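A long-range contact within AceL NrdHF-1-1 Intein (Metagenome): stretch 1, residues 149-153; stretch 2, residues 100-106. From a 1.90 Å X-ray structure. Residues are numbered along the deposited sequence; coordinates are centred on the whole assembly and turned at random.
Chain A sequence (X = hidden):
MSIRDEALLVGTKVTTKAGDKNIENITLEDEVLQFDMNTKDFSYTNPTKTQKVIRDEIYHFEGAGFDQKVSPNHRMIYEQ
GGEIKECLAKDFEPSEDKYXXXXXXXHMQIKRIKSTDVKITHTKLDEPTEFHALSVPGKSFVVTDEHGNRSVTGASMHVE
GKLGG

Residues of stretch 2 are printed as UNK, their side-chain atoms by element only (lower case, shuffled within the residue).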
ATOM      1  N   ASN A 149      -8.623  -8.690   1.033  1.00 10.63           N
ATOM      2  CA  ASN A 149      -8.594  -7.571   1.995  1.00 10.57           C
ATOM      3  C   ASN A 149      -7.958  -6.350   1.338  1.00 10.48           C
ATOM      4  O   ASN A 149      -6.905  -6.488   0.700  1.00 12.07           O
ATOM      5  CB  ASN A 149      -7.803  -7.923   3.264  1.00 11.11           C
ATOM      6  CG  ASN A 149      -8.302  -9.177   3.950  1.00 11.50           C
ATOM      7  OD1 ASN A 149      -7.542 -10.125   4.152  1.00 14.92           O
ATOM      8  ND2 ASN A 149      -9.578  -9.194   4.308  1.00 10.48           N
ATOM      9  N   ARG A 150      -8.588  -5.183   1.498  1.00  9.77           N
ATOM     10  CA  ARG A 150      -8.106  -3.912   0.940  1.00  9.50           C
ATOM     11  C   ARG A 150      -7.501  -3.066   2.071  1.00  8.90           C
ATOM     12  O   ARG A 150      -7.996  -3.112   3.202  1.00  8.84           O
ATOM     13  CB  ARG A 150      -9.246  -3.188   0.200  1.00  9.77           C
ATOM     14  CG  ARG A 150      -9.801  -4.020  -0.946  1.00 11.00           C
ATOM     15  CD  ARG A 150     -10.738  -3.296  -1.899  1.00 11.85           C
ATOM     16  NE  ARG A 150     -11.098  -4.236  -2.957  1.00 12.61           N
ATOM     17  CZ  ARG A 150     -11.983  -5.224  -2.834  1.00 13.12           C
ATOM     18  NH1 ARG A 150     -12.659  -5.412  -1.702  1.00 13.45           N
ATOM     19  NH2 ARG A 150     -12.203  -6.032  -3.865  1.00 13.53           N
ATOM     20  N   SER A 151      -6.404  -2.363   1.764  1.00  8.06           N
ATOM     21  CA  SER A 151      -5.679  -1.496   2.711  1.00  8.12           C
ATOM     22  C   SER A 151      -5.026  -0.340   1.958  1.00  7.97           C
ATOM     23  O   SER A 151      -4.872  -0.425   0.732  1.00  8.04           O
ATOM     24  CB  SER A 151      -4.621  -2.291   3.479  1.00  7.82           C
ATOM     25  OG  SER A 151      -3.659  -2.878   2.611  1.00  8.46           O
ATOM     26  N   VAL A 152      -4.673   0.724   2.686  1.00  7.63           N
ATOM     27  CA  VAL A 152      -4.046   1.932   2.115  1.00  7.80           C
ATOM     28  C   VAL A 152      -2.529   1.720   2.174  1.00  7.59           C
ATOM     29  O   VAL A 152      -2.024   1.256   3.200  1.00  7.75           O
ATOM     30  CB  VAL A 152      -4.479   3.215   2.881  1.00  7.81           C
ATOM     31  CG1 VAL A 152      -3.719   4.459   2.428  1.00  7.87           C
ATOM     32  CG2 VAL A 152      -5.981   3.445   2.732  1.00  7.75           C
ATOM     33  N   THR A 153      -1.837   2.003   1.068  1.00  7.07           N
ATOM     34  CA  THR A 153      -0.369   1.925   0.989  1.00  6.95           C
ATOM     35  C   THR A 153       0.159   3.196   0.313  1.00  7.08           C
ATOM     36  O   THR A 153      -0.606   3.857  -0.400  1.00  7.89           O
ATOM     37  CB  THR A 153       0.085   0.656   0.240  1.00  6.39           C
ATOM     38  OG1 THR A 153       1.443   0.386   0.590  1.00  6.61           O
ATOM     39  CG2 THR A 153      -0.045   0.802  -1.278  1.00  6.05           C
ATOM     40  N   UNK A 100      -2.611   0.887  11.018  1.00  9.50           N
ATOM     41  CA  UNK A 100      -2.725   0.660   9.568  1.00  9.16           C
ATOM     42  C   UNK A 100      -4.202   0.779   9.170  1.00  9.40           C
ATOM     43  O   UNK A 100      -5.085   0.591  10.024  1.00 10.74           O
ATOM     44  c   UNK A 100       1.350  -1.795  10.182  1.00  8.41           C
ATOM     45  c   UNK A 100       2.138  -0.923   9.454  1.00  8.57           C
ATOM     46  c   UNK A 100      -0.028  -1.728  10.077  1.00  8.24           C
ATOM     47  c   UNK A 100      -2.136  -0.702   9.162  1.00  8.42           C
ATOM     48  c   UNK A 100       1.546   0.025   8.636  1.00  8.38           C
ATOM     49  c   UNK A 100      -0.637  -0.775   9.269  1.00  8.52           C
ATOM     50  c   UNK A 100       0.166   0.099   8.550  1.00  8.40           C
ATOM     51  N   UNK A 101      -4.442   1.099   7.894  1.00  9.26           N
ATOM     52  CA  UNK A 101      -5.762   1.489   7.375  1.00 10.37           C
ATOM     53  C   UNK A 101      -6.290   0.389   6.440  1.00 10.74           C
ATOM     54  O   UNK A 101      -5.742   0.211   5.347  1.00 10.33           O
ATOM     55  c   UNK A 101      -4.630   5.196   6.817  1.00 14.39           C
ATOM     56  c   UNK A 101      -7.060   3.324   6.189  1.00 11.37           C
ATOM     57  c   UNK A 101      -5.677   2.851   6.637  1.00 11.69           C
ATOM     58  c   UNK A 101      -5.007   3.910   7.532  1.00 13.78           C
ATOM     59  N   UNK A 102      -7.311  -0.349   6.909  1.00 10.80           N
ATOM     60  CA  UNK A 102      -8.056  -1.370   6.145  1.00 11.17           C
ATOM     61  C   UNK A 102      -9.353  -0.717   5.635  1.00 11.54           C
ATOM     62  O   UNK A 102      -9.952   0.105   6.357  1.00 11.68           O
ATOM     63  c   UNK A 102      -7.091  -3.317   7.482  1.00 11.18           C
ATOM     64  c   UNK A 102      -8.378  -2.619   7.019  1.00 10.94           C
ATOM     65  c   UNK A 102      -7.312  -4.366   8.553  1.00 11.70           C
ATOM     66  c   UNK A 102      -9.261  -3.617   6.275  1.00 10.62           C
ATOM     67  N   UNK A 103      -9.736  -1.068   4.402  1.00 12.17           N
ATOM     68  CA  UNK A 103     -10.948  -0.585   3.725  1.00 11.80           C
ATOM     69  C   UNK A 103     -11.883  -1.795   3.565  1.00 13.42           C
ATOM     70  O   UNK A 103     -11.592  -2.679   2.755  1.00 14.03           O
ATOM     71  c   UNK A 103      -9.385   0.945   2.446  1.00 10.49           C
ATOM     72  c   UNK A 103     -10.604   0.031   2.345  1.00 10.78           C
ATOM     73  c   UNK A 103     -11.790   0.786   1.755  1.00 10.49           C
ATOM     74  N   UNK A 104     -12.974  -1.843   4.341  1.00 16.15           N
ATOM     75  CA  UNK A 104     -13.830  -3.042   4.427  1.00 16.51           C
ATOM     76  C   UNK A 104     -15.127  -2.839   3.633  1.00 19.66           C
ATOM     77  O   UNK A 104     -15.662  -1.714   3.596  1.00 17.80           O
ATOM     78  c   UNK A 104     -14.800  -2.740   8.245  1.00 26.13           C
ATOM     79  c   UNK A 104     -14.515  -2.314   6.817  1.00 23.63           C
ATOM     80  o   UNK A 104     -14.641  -3.938   8.565  1.00 29.06           O
ATOM     81  o   UNK A 104     -15.180  -1.860   9.056  1.00 28.13           O
ATOM     82  c   UNK A 104     -14.096  -3.449   5.896  1.00 20.34           C
ATOM     83  N   UNK A 105     -15.573  -3.923   2.981  1.00 22.43           N
ATOM     84  CA  UNK A 105     -16.842  -3.991   2.235  1.00 25.81           C
ATOM     85  C   UNK A 105     -16.774  -3.228   0.924  1.00 27.64           C
ATOM     86  O   UNK A 105     -15.671  -3.033   0.399  1.00 28.52           O
ATOM     87  N   UNK A 106     -17.946  -2.790   0.437  1.00 30.88           N
ATOM     88  CA  UNK A 106     -18.120  -2.081  -0.847  1.00 33.43           C
ATOM     89  C   UNK A 106     -18.303  -0.565  -0.680  1.00 34.38           C
ATOM     90  O   UNK A 106     -18.257   0.157  -1.683  1.00 40.11           O
ATOM     91  c   UNK A 106     -19.328  -2.650  -1.597  1.00 34.02           C
ATOM     92  o   UNK A 106     -19.290  -4.064  -1.606  1.00 36.55           O
TER
HETATM   93  O   HOH W   1      -2.431   1.500   5.756  1.00 12.52           O
HETATM   94  O   HOH W   2     -10.773  -5.349   3.602  1.00 16.24           O
HETATM   95  O   HOH W   3     -12.865  -3.835   0.623  1.00 17.30           O

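Position 100 carries seven side-chain carbons, one leading into a ring of six, with no heteroatom. The ring is buried but makes no contact with stretch 1. A six-carbon ring without a hydroxyl is phenylalanine, Phe100.

Position 101 has four carbons, forked at the first, with one arm two carbons long; the one-carbon arm packs on the side chain of Val152. That branching belongs to isoleucine, Ile101, with chi1 m and chi2 t. Its CG2 comes within 3.6 Å of CG2 of Val152, an apolar contact between two buried side chains. The backbone works as well: the amide N of Val152 donates to the carbonyl O of Ile101 at 2.9 Å, and the CA of Ser151 lies 3.1 Å from that same O in a CA-H...O contact. One carbonyl thus serves two neighbouring residues of the facing strand.

Position 102 repeats the pattern of four carbons, forked at the first with one longer arm, and its shorter arm ends 3.4 Å from the backbone O of Arg150. It is again isoleucine, Ile102, also m and t. It pairs with Ser151 across the non-hydrogen-bonded register, CA to CA 4.2 Å, and the two side chains share a face of the sheet. The small serine turns its hydroxyl to a partner elsewhere in the structure.

Position 103 shows three carbons, one carrying the other two. On the face it shares with Arg150, its CB lies 4.1 Å from the CB of Arg150, and one of its two outer carbons touches CG2 of Val152. This is valine, Val103, chi1 t, and the touching carbon is its CG2, 4.2 Å from CG2 of Val152. Its backbone N donates to the O of Arg150 at 2.9 Å and 171°, nearly straight. Val152 CG2 therefore touches both Ile101 and Val103.

Position 104 has three carbons in a row, the third bearing two oxygens, a carboxylate that makes glutamate, Glu104. It points away and touches nothing on stretch 1.

Position 105 has no side-chain atoms, hence glycine, Gly105. Its phi of 74° by itself favours this residue. The strand has ended here, yet the backbone O still takes part through water 3, which donates to it at 2.9 Å.

Position 106 has one carbon and one oxygen, a serine, Ser106, exposed and clear of stretch 1.

The contact works through two residue pairs, each with one direct backbone hydrogen bond and a water bridging its other N and O. The strand axes lie 141° apart, antiparallel but well splayed. Water 1 accepts from the N of Ile101 (3.0 Å) and donates to the O of Val152 (2.6 Å); water 2 accepts from the N of Arg150 (3.0 Å) and donates to the O of Val103 (2.9 Å). Water 3 accepts from NH1 of Arg150 at 2.8 Å and also donates to the O of Val103 at 2.7 Å, tying a long side chain to the strand end. The rule to read is compact: Val152 packs against Ile101 and Val103, Ser151 and Ile102 form the closest backbone pair, and ordered water completes the backbone ladder.

Stretch 2 (100-106) FIIVEGS
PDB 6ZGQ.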